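Local coordinates for 433aa long hypothetical phosphoribosylglycinamide formyl transferase (Pyrococcus horikoshii, PDB 2DWC), which is probably a PurT-like protein of the ATP-grasp family, here holding adenosine-5'-diphosphate, at residues B[67-75]-B[90-101]. Numbering follows the deposited sequence.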
ATOM      1  N   ASN B  67     -17.643 -23.038   2.516  1.00 18.87           N
ATOM      2  CA  ASN B  67     -17.846 -23.426   1.123  1.00 17.35           C
ATOM      3  C   ASN B  67     -18.657 -22.284   0.447  1.00 13.26           C
ATOM      4  O   ASN B  67     -19.846 -22.091   0.724  1.00 17.45           O
ATOM      5  CB  ASN B  67     -18.632 -24.726   1.118  1.00 18.77           C
ATOM      6  CG  ASN B  67     -19.048 -25.154  -0.279  1.00 25.56           C
ATOM      7  OD1 ASN B  67     -18.572 -24.617  -1.292  1.00 23.80           O
ATOM      8  ND2 ASN B  67     -19.946 -26.134  -0.341  1.00 35.55           N
ATOM      9  N   MET B  68     -17.962 -21.547  -0.410  1.00 18.50           N
ATOM     10  CA  MET B  68     -18.607 -20.392  -1.007  1.00 17.96           C
ATOM     11  C   MET B  68     -19.585 -20.795  -2.131  1.00 18.04           C
ATOM     12  O   MET B  68     -20.264 -19.942  -2.704  1.00 19.38           O
ATOM     13  CB  MET B  68     -17.521 -19.332  -1.365  1.00 26.52           C
ATOM     14  CG  MET B  68     -16.741 -18.630  -0.050  1.00 14.82           C
ATOM     15  SD  MET B  68     -15.877 -17.308  -0.851  1.00 29.08           S
ATOM     16  CE  MET B  68     -14.737 -18.186  -1.916  1.00 31.27           C
ATOM     17  N   MET B  69     -19.721 -22.116  -2.381  1.00 18.56           N
ATOM     18  CA  MET B  69     -20.731 -22.590  -3.306  1.00 20.77           C
ATOM     19  C   MET B  69     -22.004 -22.934  -2.506  1.00 18.77           C
ATOM     20  O   MET B  69     -23.051 -23.316  -3.073  1.00 19.65           O
ATOM     21  CB  MET B  69     -20.232 -23.823  -4.095  1.00 21.03           C
ATOM     22  CG  MET B  69     -19.120 -23.482  -5.074  1.00 21.75           C
ATOM     23  SD  MET B  69     -19.702 -22.262  -6.296  1.00 28.28           S
ATOM     24  CE  MET B  69     -21.065 -23.142  -7.051  1.00 26.95           C
ATOM     25  N   ASP B  70     -21.952 -22.767  -1.177  1.00 15.56           N
ATOM     26  CA  ASP B  70     -23.112 -23.059  -0.318  1.00 14.63           C
ATOM     27  C   ASP B  70     -23.875 -21.777  -0.031  1.00 21.06           C
ATOM     28  O   ASP B  70     -23.398 -20.898   0.719  1.00 18.04           O
ATOM     29  CB  ASP B  70     -22.629 -23.699   0.997  1.00 21.99           C
ATOM     30  CG  ASP B  70     -23.772 -23.905   2.024  1.00 29.51           C
ATOM     31  OD1 ASP B  70     -23.501 -24.444   3.115  1.00 43.52           O
ATOM     32  OD2 ASP B  70     -24.922 -23.536   1.760  1.00 37.17           O
ATOM     33  N   LYS B  71     -25.054 -21.643  -0.648  1.00 19.83           N
ATOM     34  CA  LYS B  71     -25.855 -20.427  -0.470  1.00 19.25           C
ATOM     35  C   LYS B  71     -26.192 -20.087   0.984  1.00 20.40           C
ATOM     36  O   LYS B  71     -26.242 -18.920   1.359  1.00 19.01           O
ATOM     37  CB  LYS B  71     -27.161 -20.562  -1.262  1.00 21.01           C
ATOM     38  CG  LYS B  71     -28.100 -19.450  -1.028  1.00 22.14           C
ATOM     39  CD  LYS B  71     -29.225 -19.503  -2.095  1.00 32.33           C
ATOM     40  CE  LYS B  71     -30.192 -20.646  -1.817  1.00 28.39           C
ATOM     41  NZ  LYS B  71     -31.295 -20.710  -2.886  1.00 26.46           N
ATOM     42  N   ASP B  72     -26.476 -21.108   1.801  1.00 17.71           N
ATOM     43  CA  ASP B  72     -26.843 -20.884   3.208  1.00 19.52           C
ATOM     44  C   ASP B  72     -25.663 -20.284   4.007  1.00 13.55           C
ATOM     45  O   ASP B  72     -25.886 -19.455   4.924  1.00 15.44           O
ATOM     46  CB  ASP B  72     -27.143 -22.213   3.933  1.00 32.12           C
ATOM     47  CG  ASP B  72     -28.517 -22.788   3.672  1.00 44.96           C
ATOM     48  OD1 ASP B  72     -29.315 -22.217   2.882  1.00 31.29           O
ATOM     49  OD2 ASP B  72     -28.769 -23.865   4.313  1.00 36.23           O
ATOM     50  N   PHE B  73     -24.457 -20.767   3.720  1.00 16.74           N
ATOM     51  CA  PHE B  73     -23.258 -20.252   4.392  1.00 16.73           C
ATOM     52  C   PHE B  73     -23.119 -18.760   4.074  1.00 18.37           C
ATOM     53  O   PHE B  73     -22.965 -17.923   4.975  1.00 16.55           O
ATOM     54  CB  PHE B  73     -21.999 -21.021   3.934  1.00 17.45           C
ATOM     55  CG  PHE B  73     -20.715 -20.308   4.261  1.00 19.80           C
ATOM     56  CD1 PHE B  73     -20.427 -19.952   5.568  1.00 17.77           C
ATOM     57  CD2 PHE B  73     -19.810 -19.984   3.256  1.00 18.04           C
ATOM     58  CE1 PHE B  73     -19.222 -19.268   5.881  1.00 13.88           C
ATOM     59  CE2 PHE B  73     -18.611 -19.313   3.532  1.00 16.34           C
ATOM     60  CZ  PHE B  73     -18.309 -18.943   4.875  1.00 13.53           C
ATOM     61  N   LEU B  74     -23.177 -18.430   2.790  1.00 18.89           N
ATOM     62  CA  LEU B  74     -23.044 -17.038   2.381  1.00 18.21           C
ATOM     63  C   LEU B  74     -24.151 -16.174   2.963  1.00 17.14           C
ATOM     64  O   LEU B  74     -23.893 -15.037   3.403  1.00 14.41           O
ATOM     65  CB  LEU B  74     -23.009 -16.919   0.835  1.00 19.17           C
ATOM     66  CG  LEU B  74     -21.829 -17.663   0.164  1.00 19.15           C
ATOM     67  CD1 LEU B  74     -21.918 -17.453  -1.362  1.00 20.02           C
ATOM     68  CD2 LEU B  74     -20.475 -17.144   0.692  1.00 19.58           C
ATOM     69  N   TRP B  75     -25.387 -16.668   2.989  1.00 13.39           N
ATOM     70  CA  TRP B  75     -26.443 -15.845   3.568  1.00 14.45           C
ATOM     71  C   TRP B  75     -26.213 -15.586   5.073  1.00 12.79           C
ATOM     72  O   TRP B  75     -26.519 -14.535   5.618  1.00 15.33           O
ATOM     73  CB  TRP B  75     -27.808 -16.534   3.386  1.00 19.18           C
ATOM     74  CG  TRP B  75     -28.650 -15.878   2.311  1.00 16.52           C
ATOM     75  CD1 TRP B  75     -29.115 -16.466   1.164  1.00 18.80           C
ATOM     76  CD2 TRP B  75     -29.126 -14.521   2.298  1.00 17.60           C
ATOM     77  NE1 TRP B  75     -29.876 -15.550   0.442  1.00 15.56           N
ATOM     78  CE2 TRP B  75     -29.889 -14.353   1.116  1.00 19.70           C
ATOM     79  CE3 TRP B  75     -28.987 -13.434   3.172  1.00 17.42           C
ATOM     80  CZ2 TRP B  75     -30.508 -13.133   0.795  1.00 20.28           C
ATOM     81  CZ3 TRP B  75     -29.605 -12.216   2.852  1.00 21.28           C
ATOM     82  CH2 TRP B  75     -30.356 -12.087   1.667  1.00 20.97           C
ATOM     83  N   ILE B  90     -13.814 -14.221  -7.007  1.00 25.40           N
ATOM     84  CA  ILE B  90     -13.705 -15.390  -7.861  1.00 33.43           C
ATOM     85  C   ILE B  90     -15.033 -15.718  -8.509  1.00 36.08           C
ATOM     86  O   ILE B  90     -16.064 -15.153  -8.154  1.00 36.07           O
ATOM     87  CB  ILE B  90     -13.232 -16.590  -7.058  1.00 31.54           C
ATOM     88  CG1 ILE B  90     -14.161 -16.849  -5.870  1.00 35.52           C
ATOM     89  CG2 ILE B  90     -11.845 -16.305  -6.566  1.00 32.33           C
ATOM     90  CD1 ILE B  90     -13.934 -18.207  -5.218  1.00 40.51           C
ATOM     91  N   GLU B  91     -14.995 -16.601  -9.499  1.00 34.84           N
ATOM     92  CA  GLU B  91     -16.199 -17.016 -10.200  1.00 38.64           C
ATOM     93  C   GLU B  91     -16.921 -18.138  -9.444  1.00 30.99           C
ATOM     94  O   GLU B  91     -18.145 -18.238  -9.520  1.00 36.02           O
ATOM     95  CB  GLU B  91     -15.840 -17.504 -11.613  1.00 41.43           C
ATOM     96  CG  GLU B  91     -17.035 -17.949 -12.406  1.00 49.16           C
ATOM     97  CD  GLU B  91     -16.698 -19.095 -13.349  1.00 69.29           C
ATOM     98  OE1 GLU B  91     -15.702 -18.953 -14.116  1.00 58.01           O
ATOM     99  OE2 GLU B  91     -17.434 -20.127 -13.317  1.00 69.17           O
ATOM    100  N   ALA B  92     -16.158 -18.963  -8.706  1.00 33.87           N
ATOM    101  CA  ALA B  92     -16.719 -20.110  -7.967  1.00 32.67           C
ATOM    102  C   ALA B  92     -17.448 -19.732  -6.680  1.00 30.56           C
ATOM    103  O   ALA B  92     -17.058 -20.090  -5.567  1.00 27.12           O
ATOM    104  CB  ALA B  92     -15.638 -21.121  -7.676  1.00 39.67           C
ATOM    105  N   ILE B  93     -18.506 -18.968  -6.862  1.00 25.38           N
ATOM    106  CA  ILE B  93     -19.338 -18.537  -5.769  1.00 24.37           C
ATOM    107  C   ILE B  93     -20.760 -18.941  -6.151  1.00 24.98           C
ATOM    108  O   ILE B  93     -21.109 -18.998  -7.328  1.00 25.48           O
ATOM    109  CB  ILE B  93     -19.231 -17.007  -5.579  1.00 29.61           C
ATOM    110  CG1 ILE B  93     -17.868 -16.652  -4.975  1.00 33.64           C
ATOM    111  CG2 ILE B  93     -20.333 -16.506  -4.689  1.00 30.75           C
ATOM    112  CD1 ILE B  93     -17.538 -15.190  -5.125  1.00 41.08           C
ATOM    113  N   ASN B  94     -21.591 -19.242  -5.169  1.00 18.98           N
ATOM    114  CA  ASN B  94     -22.968 -19.600  -5.485  1.00 19.22           C
ATOM    115  C   ASN B  94     -23.652 -18.421  -6.184  1.00 19.37           C
ATOM    116  O   ASN B  94     -23.829 -17.345  -5.588  1.00 19.50           O
ATOM    117  CB  ASN B  94     -23.723 -19.955  -4.201  1.00 20.00           C
ATOM    118  CG  ASN B  94     -25.129 -20.480  -4.476  1.00 27.60           C
ATOM    119  OD1 ASN B  94     -26.018 -19.733  -4.913  1.00 21.92           O
ATOM    120  ND2 ASN B  94     -25.334 -21.776  -4.221  1.00 19.21           N
ATOM    121  N   LEU B  95     -24.061 -18.610  -7.451  1.00 18.57           N
ATOM    122  CA  LEU B  95     -24.685 -17.492  -8.183  1.00 20.31           C
ATOM    123  C   LEU B  95     -26.096 -17.141  -7.721  1.00 25.52           C
ATOM    124  O   LEU B  95     -26.469 -15.965  -7.682  1.00 19.81           O
ATOM    125  CB  LEU B  95     -24.662 -17.786  -9.698  1.00 21.92           C
ATOM    126  CG  LEU B  95     -23.310 -18.151 -10.305  1.00 28.84           C
ATOM    127  CD1 LEU B  95     -23.553 -18.627 -11.764  1.00 33.79           C
ATOM    128  CD2 LEU B  95     -22.329 -16.958 -10.250  1.00 28.26           C
ATOM    129  N   ASP B  96     -26.906 -18.136  -7.360  1.00 18.81           N
ATOM    130  CA  ASP B  96     -28.233 -17.819  -6.838  1.00 20.71           C
ATOM    131  C   ASP B  96     -28.097 -16.921  -5.591  1.00 23.60           C
ATOM    132  O   ASP B  96     -28.907 -16.046  -5.347  1.00 20.08           O
ATOM    133  CB  ASP B  96     -28.985 -19.094  -6.404  1.00 23.93           C
ATOM    134  CG  ASP B  96     -29.556 -19.877  -7.584  1.00 36.50           C
ATOM    135  OD1 ASP B  96     -29.487 -19.384  -8.725  1.00 28.58           O
ATOM    136  OD2 ASP B  96     -30.069 -20.990  -7.364  1.00 33.78           O
ATOM    137  N   ALA B  97     -27.085 -17.173  -4.771  1.00 18.94           N
ATOM    138  CA  ALA B  97     -26.934 -16.360  -3.572  1.00 15.57           C
ATOM    139  C   ALA B  97     -26.749 -14.896  -3.937  1.00 17.45           C
ATOM    140  O   ALA B  97     -27.355 -14.014  -3.328  1.00 17.81           O
ATOM    141  CB  ALA B  97     -25.705 -16.840  -2.721  1.00 16.16           C
ATOM    142  N   LEU B  98     -25.854 -14.638  -4.891  1.00 18.94           N
ATOM    143  CA  LEU B  98     -25.608 -13.252  -5.304  1.00 16.82           C
ATOM    144  C   LEU B  98     -26.909 -12.582  -5.772  1.00 16.44           C
ATOM    145  O   LEU B  98     -27.184 -11.429  -5.415  1.00 16.33           O
ATOM    146  CB  LEU B  98     -24.520 -13.205  -6.405  1.00 17.81           C
ATOM    147  CG  LEU B  98     -23.138 -13.746  -6.019  1.00 19.82           C
ATOM    148  CD1 LEU B  98     -22.162 -13.571  -7.236  1.00 22.79           C
ATOM    149  CD2 LEU B  98     -22.601 -13.008  -4.779  1.00 16.98           C
ATOM    150  N   PHE B  99     -27.733 -13.287  -6.544  1.00 16.87           N
ATOM    151  CA  PHE B  99     -28.966 -12.651  -7.017  1.00 17.23           C
ATOM    152  C   PHE B  99     -29.896 -12.409  -5.846  1.00 17.04           C
ATOM    153  O   PHE B  99     -30.588 -11.397  -5.817  1.00 18.51           O
ATOM    154  CB  PHE B  99     -29.714 -13.533  -8.050  1.00 16.92           C
ATOM    155  CG  PHE B  99     -29.089 -13.528  -9.440  1.00 19.17           C
ATOM    156  CD1 PHE B  99     -28.351 -14.608  -9.902  1.00 20.38           C
ATOM    157  CD2 PHE B  99     -29.288 -12.440 -10.286  1.00 23.78           C
ATOM    158  CE1 PHE B  99     -27.826 -14.620 -11.182  1.00 23.83           C
ATOM    159  CE2 PHE B  99     -28.760 -12.436 -11.591  1.00 20.49           C
ATOM    160  CZ  PHE B  99     -28.040 -13.516 -12.034  1.00 20.21           C
ATOM    161  N   GLU B 100     -29.907 -13.334  -4.871  1.00 17.78           N
ATOM    162  CA  GLU B 100     -30.806 -13.150  -3.726  1.00 18.59           C
ATOM    163  C   GLU B 100     -30.375 -11.962  -2.843  1.00 16.19           C
ATOM    164  O   GLU B 100     -31.216 -11.210  -2.347  1.00 17.77           O
ATOM    165  CB  GLU B 100     -30.846 -14.420  -2.894  1.00 16.19           C
ATOM    166  CG  GLU B 100     -31.615 -15.532  -3.602  1.00 19.13           C
ATOM    167  CD  GLU B 100     -31.702 -16.811  -2.820  1.00 30.21           C
ATOM    168  OE1 GLU B 100     -31.434 -16.797  -1.587  1.00 27.15           O
ATOM    169  OE2 GLU B 100     -32.051 -17.835  -3.460  1.00 26.92           O
ATOM    170  N   PHE B 101     -29.058 -11.804  -2.644  1.00 17.10           N
ATOM    171  CA  PHE B 101     -28.570 -10.680  -1.833  1.00 14.94           C
ATOM    172  C   PHE B 101     -29.059  -9.367  -2.446  1.00 14.90           C
ATOM    173  O   PHE B 101     -29.515  -8.446  -1.755  1.00 16.91           O
ATOM    174  CB  PHE B 101     -27.024 -10.612  -1.766  1.00 17.06           C
ATOM    175  CG  PHE B 101     -26.355 -11.865  -1.215  1.00 14.90           C
ATOM    176  CD1 PHE B 101     -27.019 -12.664  -0.273  1.00 20.26           C
ATOM    177  CD2 PHE B 101     -25.075 -12.236  -1.647  1.00 15.00           C
ATOM    178  CE1 PHE B 101     -26.395 -13.862   0.236  1.00 17.02           C
ATOM    179  CE2 PHE B 101     -24.434 -13.432  -1.149  1.00 17.76           C
ATOM    180  CZ  PHE B 101     -25.126 -14.240  -0.200  1.00 14.92           C
TER
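Trp75 and Phe101 meet as a T-shaped pair where helices 71-81 and 95-103 run side by side in the Rossmann-like preATP-grasp domain, their short segments inclined at 37° with axes 9.3 Å apart. The edge of Phe101 points into the indole face, with CE1 over the middle of the ring system and 3.5 Å from Trp75 CD2; the ring planes stand at 83°. Further round the same phenyl edge, Phe101 CZ abuts Leu74 CB, and Leu74 CD1 reaches on to Ile93 CG2 and Ala97 CB, and Ile93 in turn packs on Leu25 of strand 21-25.

Glu100 divides its carboxylate between two donors. Trp75 NE1 gives its N-H to the anti side of Glu100 OE1, which lies close to the indole plane at 2.8 Å from NE1, whereas Lys71 NZ forms a salt bridge on the syn side of Glu100 OE2 at 3.0 Å. Lys71 gets there because CG lies anti to its backbone N, which lays the chain past Ala97 CB before a bend at chi3 turns the ammonium to the acid. Both oxygens being engaged, the carboxylate is probably held against rotation and its charged form favoured.

At the helix starts, the loops are joined by Asn94, whose backbone N donates to Met68 O. As N-cap of helix 95-103, its side chain works in both directions: Asn94 OD1 accepts from Ala97 N at 2.8 Å, and Asn94 ND2 sends an almost straight bond (175°) to Met69 O, 3.0 Å away and in the plane of the amide.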